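Local coordinates for peridinin-chlorophyll A protein (Amphidinium carterae, PDB 2C9E) that binds peridinin and chlorophyll a and probably serves as a water-soluble antenna that captures solar energy in the blue-green range, at residues A[54-59]-A[236-241]; A[245-250]-A[265-270]. All blocks are in the same frame, centred on the assembly; numbering follows the deposited sequence.

Interaction 1 (A[54-59]-A[236-241]). With PID (peridinin), chain E.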
loop_
_atom_site.group_PDB
_atom_site.type_symbol
_atom_site.label_atom_id
_atom_site.label_comp_id
_atom_site.label_asym_id
_atom_site.label_seq_id
_atom_site.Cartn_x
_atom_site.Cartn_y
_atom_site.Cartn_z
ATOM N N VAL A 54 -7.934 -2.927 9.161
ATOM C CA VAL A 54 -8.363 -1.576 9.551
ATOM C C VAL A 54 -8.918 -0.840 8.356
ATOM O O VAL A 54 -9.964 -0.178 8.440
ATOM C CB VAL A 54 -7.186 -0.720 10.225
ATOM C CG1 VAL A 54 -7.686 0.657 10.681
ATOM C CG2 VAL A 54 -6.687 -1.454 11.450
ATOM N N GLY A 55 -8.256 -1.012 7.221
ATOM C CA GLY A 55 -8.701 -0.337 6.016
ATOM C C GLY A 55 -10.112 -0.788 5.681
ATOM O O GLY A 55 -10.910 -0.032 5.102
ATOM N N LEU A 56 -10.422 -2.026 6.065
ATOM C CA LEU A 56 -11.727 -2.606 5.769
ATOM C C LEU A 56 -12.816 -2.123 6.718
ATOM O O LEU A 56 -13.969 -2.445 6.528
ATOM C CB LEU A 56 -11.646 -4.141 5.786
ATOM C CG LEU A 56 -11.162 -4.772 4.468
ATOM C CD1 LEU A 56 -11.011 -6.296 4.594
ATOM C CD2 LEU A 56 -12.143 -4.478 3.385
ATOM N N THR A 57 -12.464 -1.320 7.716
ATOM C CA THR A 57 -13.475 -0.805 8.648
ATOM C C THR A 57 -13.866 0.634 8.285
ATOM O O THR A 57 -14.834 1.165 8.808
ATOM C CB THR A 57 -12.985 -0.783 10.120
ATOM O OG1 THR A 57 -11.854 0.101 10.249
ATOM C CG2 THR A 57 -12.628 -2.189 10.607
ATOM N N MET A 58 -13.109 1.245 7.375
ATOM C CA MET A 58 -13.321 2.627 6.951
ATOM C C MET A 58 -14.455 2.843 5.960
ATOM O O MET A 58 -14.878 1.920 5.253
ATOM C CB MET A 58 -12.030 3.162 6.336
ATOM C CG MET A 58 -10.864 3.269 7.356
ATOM S SD MET A 58 -9.243 3.587 6.553
ATOM C CE MET A 58 -8.181 3.812 7.988
ATOM N N ASP A 59 -14.919 4.082 5.901
ATOM C CA ASP A 59 -15.971 4.494 4.996
ATOM C C ASP A 59 -15.355 4.612 3.583
ATOM O O ASP A 59 -14.545 5.499 3.309
ATOM C CB ASP A 59 -16.478 5.837 5.485
ATOM C CG ASP A 59 -17.580 6.405 4.624
ATOM O OD1 ASP A 59 -17.782 5.952 3.484
ATOM O OD2 ASP A 59 -18.242 7.339 5.108
ATOM N N ALA A 236 -15.061 -4.294 -5.485
ATOM C CA ALA A 236 -14.084 -5.267 -5.987
ATOM C C ALA A 236 -12.753 -5.041 -5.230
ATOM O O ALA A 236 -12.014 -5.994 -4.942
ATOM C CB ALA A 236 -13.874 -5.065 -7.504
ATOM N N ILE A 237 -12.471 -3.772 -4.911
ATOM C CA ILE A 237 -11.287 -3.430 -4.158
ATOM C C ILE A 237 -11.453 -4.101 -2.797
ATOM O O ILE A 237 -10.553 -4.809 -2.331
ATOM C CB ILE A 237 -11.166 -1.896 -3.973
ATOM C CG1 ILE A 237 -10.686 -1.274 -5.277
ATOM C CG2 ILE A 237 -10.205 -1.551 -2.790
ATOM C CD1 ILE A 237 -10.544 0.232 -5.223
ATOM N N ASN A 238 -12.617 -3.914 -2.178
ATOM C CA ASN A 238 -12.868 -4.497 -0.878
ATOM C C ASN A 238 -12.783 -5.979 -0.923
ATOM O O ASN A 238 -12.249 -6.578 -0.007
ATOM C CB ASN A 238 -14.234 -4.102 -0.340
ATOM C CG ASN A 238 -14.364 -2.635 -0.199
ATOM O OD1 ASN A 238 -13.377 -1.950 0.071
ATOM N ND2 ASN A 238 -15.568 -2.120 -0.381
ATOM N N ASP A 239 -13.314 -6.599 -1.968
ATOM C CA ASP A 239 -13.223 -8.064 -2.032
ATOM C C ASP A 239 -11.786 -8.563 -2.114
ATOM O O ASP A 239 -11.419 -9.479 -1.383
ATOM C CB ASP A 239 -13.972 -8.620 -3.226
ATOM C CG ASP A 239 -15.438 -8.399 -3.125
ATOM O OD1 ASP A 239 -16.019 -8.793 -2.085
ATOM O OD2 ASP A 239 -16.000 -7.830 -4.095
ATOM N N ALA A 240 -10.987 -7.978 -3.009
ATOM C CA ALA A 240 -9.577 -8.383 -3.177
ATOM C C ALA A 240 -8.771 -8.173 -1.873
ATOM O O ALA A 240 -8.049 -9.061 -1.418
ATOM C CB ALA A 240 -8.986 -7.606 -4.312
ATOM N N VAL A 241 -8.922 -7.008 -1.257
ATOM C CA VAL A 241 -8.253 -6.718 -0.007
ATOM C C VAL A 241 -8.626 -7.832 1.030
ATOM O O VAL A 241 -7.770 -8.397 1.709
ATOM C CB VAL A 241 -8.677 -5.307 0.519
ATOM C CG1 VAL A 241 -8.195 -5.078 1.970
ATOM C CG2 VAL A 241 -8.079 -4.193 -0.362
HETATM C C1 PID E . -0.135 7.608 23.074
HETATM C C2 PID E . 0.087 8.387 24.373
HETATM C C3 PID E . -1.202 9.112 24.767
HETATM C C4 PID E . -1.546 10.087 23.639
HETATM C C5 PID E . -1.993 9.371 22.359
HETATM C C6 PID E . -1.148 8.123 22.046
HETATM C C7 PID E . -0.973 7.844 20.689
HETATM C C8 PID E . -1.600 6.821 19.980
HETATM C C9 PID E . -1.378 6.616 18.617
HETATM C C10 PID E . -0.540 7.371 17.803
HETATM C C11 PID E . -1.940 5.673 17.858
HETATM C C12 PID E . -1.498 5.820 16.606
HETATM C C13 PID E . -1.950 5.097 15.503
HETATM C C14 PID E . -1.533 5.234 14.176
HETATM C C15 PID E . -2.145 4.442 13.201
HETATM C C16 PID E . -1.905 4.468 11.826
HETATM C C17 PID E . -2.671 3.671 10.976
HETATM C C18 PID E . -2.540 3.718 9.589
HETATM C C19 PID E . -3.357 2.977 8.735
HETATM C C20 PID E . -3.235 3.101 7.349
HETATM C C21 PID E . -4.023 2.456 6.394
HETATM C C22 PID E . -3.794 2.696 5.039
HETATM C C23 PID E . -4.472 2.169 4.047
HETATM C C24 PID E . -5.154 1.650 3.055
HETATM C C25 PID E . -6.386 2.339 2.441
HETATM C C26 PID E . -7.566 1.364 2.444
HETATM C C27 PID E . -7.229 0.002 1.820
HETATM C C28 PID E . -6.013 -0.638 2.502
HETATM C C29 PID E . -4.778 0.270 2.493
HETATM C C30 PID E . -9.462 -0.761 1.364
HETATM C C31 PID E . -10.638 -1.678 1.702
HETATM C CM1 PID E . 1.106 6.854 22.588
HETATM C CM2 PID E . -1.889 10.407 21.238
HETATM C CM3 PID E . -3.468 8.983 22.514
HETATM C CM4 PID E . -0.497 6.292 13.783
HETATM C CM5 PID E . -5.140 1.496 6.822
HETATM C CM6 PID E . -6.773 3.583 3.247
HETATM C CM7 PID E . -6.106 2.768 0.998
HETATM C CM8 PID E . -3.667 -0.355 3.338
HETATM O O1 PID E . -1.411 6.988 22.886
HETATM O O2 PID E . -1.002 9.835 25.985
HETATM O O3 PID E . 0.149 8.332 18.146
HETATM O O4 PID E . -0.618 6.865 16.539
HETATM O O5 PID E . -4.321 0.417 1.149
HETATM O O6 PID E . -8.326 -0.886 2.106
HETATM O O7 PID E . -9.560 0.064 0.456
#

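Interaction 2 (A[245-250]-A[265-270]). With PID (peridinin), chain J.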
loop_
_atom_site.group_PDB
_atom_site.type_symbol
_atom_site.label_atom_id
_atom_site.label_comp_id
_atom_site.label_asym_id
_atom_site.label_seq_id
_atom_site.Cartn_x
_atom_site.Cartn_y
_atom_site.Cartn_z
ATOM N N VAL A 245 -6.405 -10.672 3.230
ATOM C CA VAL A 245 -6.513 -10.796 4.705
ATOM C C VAL A 245 -6.711 -12.291 4.974
ATOM O O VAL A 245 -6.088 -12.874 5.842
ATOM C CB VAL A 245 -7.766 -10.022 5.330
ATOM C CG1 VAL A 245 -7.984 -10.485 6.787
ATOM C CG2 VAL A 245 -7.549 -8.478 5.330
ATOM N N ARG A 246 -7.584 -12.929 4.220
ATOM C CA ARG A 246 -7.762 -14.361 4.476
ATOM C C ARG A 246 -6.487 -15.182 4.175
ATOM O O ARG A 246 -6.092 -16.043 4.963
ATOM C CB ARG A 246 -8.933 -14.910 3.657
ATOM C CG ARG A 246 -8.990 -16.419 3.670
ATOM C CD ARG A 246 -9.817 -16.957 2.512
ATOM N NE ARG A 246 -11.230 -16.617 2.649
ATOM C CZ ARG A 246 -11.946 -16.064 1.674
ATOM N NH1 ARG A 246 -11.353 -15.788 0.500
ATOM N NH2 ARG A 246 -13.243 -15.802 1.864
ATOM N N ALA A 247 -5.837 -14.898 3.046
ATOM C CA ALA A 247 -4.617 -15.629 2.651
ATOM C C ALA A 247 -3.502 -15.570 3.713
ATOM O O ALA A 247 -2.877 -16.577 4.070
ATOM C CB ALA A 247 -4.114 -15.075 1.347
ATOM N N ILE A 248 -3.271 -14.377 4.230
ATOM C CA ILE A 248 -2.237 -14.185 5.218
ATOM C C ILE A 248 -2.508 -15.042 6.452
ATOM O O ILE A 248 -1.608 -15.675 6.969
ATOM C CB ILE A 248 -2.167 -12.708 5.628
ATOM C CG1 ILE A 248 -1.772 -11.860 4.417
ATOM C CG2 ILE A 248 -1.235 -12.544 6.834
ATOM C CD1 ILE A 248 -1.814 -10.345 4.717
ATOM N N LYS A 249 -3.750 -15.061 6.928
ATOM C CA LYS A 249 -4.067 -15.864 8.096
ATOM C C LYS A 249 -3.708 -17.307 7.774
ATOM O O LYS A 249 -3.053 -17.978 8.583
ATOM C CB LYS A 249 -5.564 -15.714 8.467
ATOM C CG LYS A 249 -5.879 -14.265 8.935
ATOM C CD LYS A 249 -7.358 -13.870 8.818
ATOM C CE LYS A 249 -7.998 -13.684 10.184
ATOM N NZ LYS A 249 -9.354 -13.073 10.058
ATOM N N GLY A 250 -4.092 -17.780 6.589
ATOM C CA GLY A 250 -3.731 -19.148 6.241
ATOM C C GLY A 250 -2.235 -19.356 6.017
ATOM O O GLY A 250 -1.752 -20.531 5.959
ATOM N N ALA A 265 -5.922 -19.066 -4.792
ATOM C CA ALA A 265 -6.859 -19.000 -5.927
ATOM C C ALA A 265 -7.849 -17.864 -5.739
ATOM O O ALA A 265 -8.135 -17.090 -6.682
ATOM C CB ALA A 265 -7.645 -20.357 -6.069
ATOM N N ARG A 266 -8.394 -17.780 -4.526
ATOM C CA ARG A 266 -9.355 -16.728 -4.220
ATOM C C ARG A 266 -8.724 -15.341 -4.415
ATOM O O ARG A 266 -9.360 -14.442 -4.952
ATOM C CB ARG A 266 -9.920 -16.912 -2.798
ATOM C CG ARG A 266 -11.408 -17.344 -2.789
ATOM C CD ARG A 266 -11.901 -17.745 -1.381
ATOM N NE ARG A 266 -10.923 -18.627 -0.748
ATOM C CZ ARG A 266 -11.022 -19.155 0.469
ATOM N NH1 ARG A 266 -12.078 -18.901 1.238
ATOM N NH2 ARG A 266 -10.054 -19.957 0.913
ATOM N N VAL A 267 -7.457 -15.182 -4.014
ATOM C CA VAL A 267 -6.765 -13.901 -4.221
ATOM C C VAL A 267 -6.646 -13.588 -5.708
ATOM O O VAL A 267 -6.953 -12.465 -6.137
ATOM C CB VAL A 267 -5.312 -13.878 -3.623
ATOM C CG1 VAL A 267 -4.504 -12.661 -4.197
ATOM C CG2 VAL A 267 -5.378 -13.768 -2.136
ATOM N N ASN A 268 -6.222 -14.550 -6.514
ATOM C CA ASN A 268 -6.074 -14.243 -7.937
ATOM C C ASN A 268 -7.411 -13.945 -8.617
ATOM O O ASN A 268 -7.483 -13.118 -9.539
ATOM C CB ASN A 268 -5.386 -15.401 -8.693
ATOM C CG ASN A 268 -3.936 -15.572 -8.311
ATOM O OD1 ASN A 268 -3.458 -16.701 -8.133
ATOM N ND2 ASN A 268 -3.225 -14.471 -8.189
ATOM N N LEU A 269 -8.469 -14.624 -8.197
ATOM C CA LEU A 269 -9.759 -14.375 -8.838
ATOM C C LEU A 269 -10.251 -12.973 -8.469
ATOM O O LEU A 269 -10.751 -12.222 -9.317
ATOM C CB LEU A 269 -10.793 -15.412 -8.385
ATOM C CG LEU A 269 -12.221 -15.243 -8.938
ATOM C CD1 LEU A 269 -12.208 -15.160 -10.478
ATOM C CD2 LEU A 269 -13.072 -16.439 -8.484
ATOM N N ALA A 270 -10.104 -12.636 -7.192
ATOM C CA ALA A 270 -10.525 -11.352 -6.679
ATOM C C ALA A 270 -9.740 -10.241 -7.368
ATOM O O ALA A 270 -10.313 -9.214 -7.710
ATOM C CB ALA A 270 -10.345 -11.322 -5.172
HETATM C C1 PID J . -3.318 -6.016 -19.677
HETATM C C2 PID J . -3.715 -5.461 -21.047
HETATM C C3 PID J . -4.754 -4.355 -20.854
HETATM C C4 PID J . -5.998 -5.015 -20.255
HETATM C C5 PID J . -5.760 -5.440 -18.802
HETATM C C6 PID J . -4.380 -6.083 -18.573
HETATM C C7 PID J . -4.310 -7.003 -17.522
HETATM C C8 PID J . -3.401 -6.991 -16.461
HETATM C C9 PID J . -3.406 -7.930 -15.425
HETATM C C10 PID J . -4.283 -9.000 -15.259
HETATM C C11 PID J . -2.580 -7.947 -14.379
HETATM C C12 PID J . -2.912 -8.966 -13.580
HETATM C C13 PID J . -2.296 -9.257 -12.363
HETATM C C14 PID J . -2.605 -10.302 -11.491
HETATM C C15 PID J . -1.871 -10.426 -10.311
HETATM C C16 PID J . -2.050 -11.396 -9.325
HETATM C C17 PID J . -1.241 -11.400 -8.188
HETATM C C18 PID J . -1.400 -12.335 -7.167
HETATM C C19 PID J . -0.624 -12.348 -6.007
HETATM C C20 PID J . -0.871 -13.281 -4.998
HETATM C C21 PID J . -0.191 -13.358 -3.782
HETATM C C22 PID J . -0.573 -14.310 -2.838
HETATM C C23 PID J . -0.009 -14.397 -1.662
HETATM C C24 PID J . 0.544 -14.452 -0.479
HETATM C C25 PID J . -0.019 -13.668 0.717
HETATM C C26 PID J . 1.116 -12.914 1.418
HETATM C C27 PID J . 2.302 -13.828 1.754
HETATM C C28 PID J . 2.852 -14.508 0.495
HETATM C C29 PID J . 1.785 -15.324 -0.239
HETATM C C30 PID J . 3.366 -12.636 3.516
HETATM C C31 PID J . 4.537 -11.804 4.046
HETATM C CM1 PID J . -2.166 -7.021 -19.724
HETATM C CM2 PID J . -6.906 -6.390 -18.457
HETATM C CM3 PID J . -5.887 -4.186 -17.934
HETATM C CM4 PID J . -3.724 -11.297 -11.817
HETATM C CM5 PID J . 1.008 -12.459 -3.471
HETATM C CM6 PID J . -1.056 -12.635 0.269
HETATM C CM7 PID J . -0.675 -14.636 1.708
HETATM C CM8 PID J . 2.394 -15.873 -1.531
HETATM O O1 PID J . -3.328 -5.107 -18.570
HETATM O O2 PID J . -5.081 -3.706 -22.085
HETATM O O3 PID J . -5.227 -9.280 -15.997
HETATM O O4 PID J . -3.971 -9.657 -14.101
HETATM O O5 PID J . 1.387 -16.420 0.585
HETATM O O6 PID J . 3.398 -13.022 2.215
HETATM O O7 PID J . 2.428 -12.950 4.247
#

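Interaction 1 (A[54-59]-A[236-241])
Leu56 meets Val241 and Asn238 at the acetate end of a peridinin pocket, where the end of helix 41-55 faces helix 234-251. The acetate end of the pigment lies between the two segments. Leu56 CG stands beside its backbone N, opposite the carbonyl carbon (chi1 -84°), and this brings both methyl branches up to the helix. The Leu56 and Val241 side chains slide past each other in opposite directions, with Leu56 CG 3.9 Å from Val241 CG1. The CD2 branch of Leu56 lies 3.6 Å from the acetate methyl C31 of peridinin. The same branch touches the backbone of the helix, 4.0 Å from Asn238 O. With an alanine here, Val241 CG1 and the acetate methyl would probably lose their apolar neighbour, leaving a gap beside helix 234-251.

Other residues fit round the same group. Asn238 OD1 comes within 3.2 Å of peridinin C31, and Ile237 CG2 lies 3.7 Å from the acetate carbonyl oxygen, peridinin O7. Gly55 has no side chain, and the ester oxygen O6 of peridinin takes the room a beta carbon would need. Met58, its chain extended beyond CG, lays CE 4.0 Å from the polyene methyl CM5 of peridinin.

The chain leaves helix 41-55 through a type I turn from Gly55 to Met58. Thr57 OG1 donates to Val54 O over 2.6 Å, in the carbonyl plane and on a lone pair. Thr57 N donates to the same oxygen. The arrangement is that of a carotenoid pocket, with a helix end and a helix flank closing round the pigment's ester head.

Interaction 2 (A[245-250]-A[265-270])
Arg246 faces Arg266 beside the packing of two helices in the all-helical pigment shell of this antenna protein. Between segments 245-250 and 265-270 the apolar contact is Ala247 on Val267. Both arginine chains fold at chi3, and this brings their guanidinium groups together. The two side chains cross at about a right angle. As modelled, Arg266 CZ sits off-centre over a face of the Arg246 guanidinium, and Arg246 CD sits off-centre over a face of the Arg266 guanidinium, the planes 16° apart. Two donor groups face each other there, and two of the modelled approaches are too short, so the details of this overlap are doubtful. Asp263 gives Arg266 NH2 a salt bridge and would probably ease the meeting of like charges. Glu164 is a long, weak partner of Arg246.

Ala247 follows on the inner side. Its CB touches Val267 CG2 at 3.9 Å and also packs on the peridinin ring methyl CM7, 3.5 Å away. Ile248 meets the same methyl, with its backbone N 3.6 Å from peridinin CM7.

On the facing helix, Val267 uses both branches: with CG1 anti to the backbone N (chi1 165°), CG2 meets Ala247 and CG1 lies 3.8 Å from C20 of the peridinin polyene. Asn268 reaches further along the same polyene. Its OD1 is hydrogen-bonded to Ser185 OG, while its ND2 comes within 3.0 Å of C18 of peridinin.

Both segments of interaction 1 precede those of interaction 2 in sequence, and both contacts use helix 234-251. Their centres lie about 13 Å apart. Interaction 1 joins that helix to the end of helix 41-55, a long-range tie between the two family-sequence halves of the protein. Interaction 2 is local and pairs it with helix 261-276, within the second half. The two contacts also touch each other: Ala240 CA packs on Ala270 CB at 3.6 Å, and Leu56 CD1 lies 4.2 Å from Val245 CG2. Helix 234-251 lines at least three peridinin pockets, and its Val241 and Ile248 also touch chlorophyll a. One helix thus brings several pigments of the antenna together.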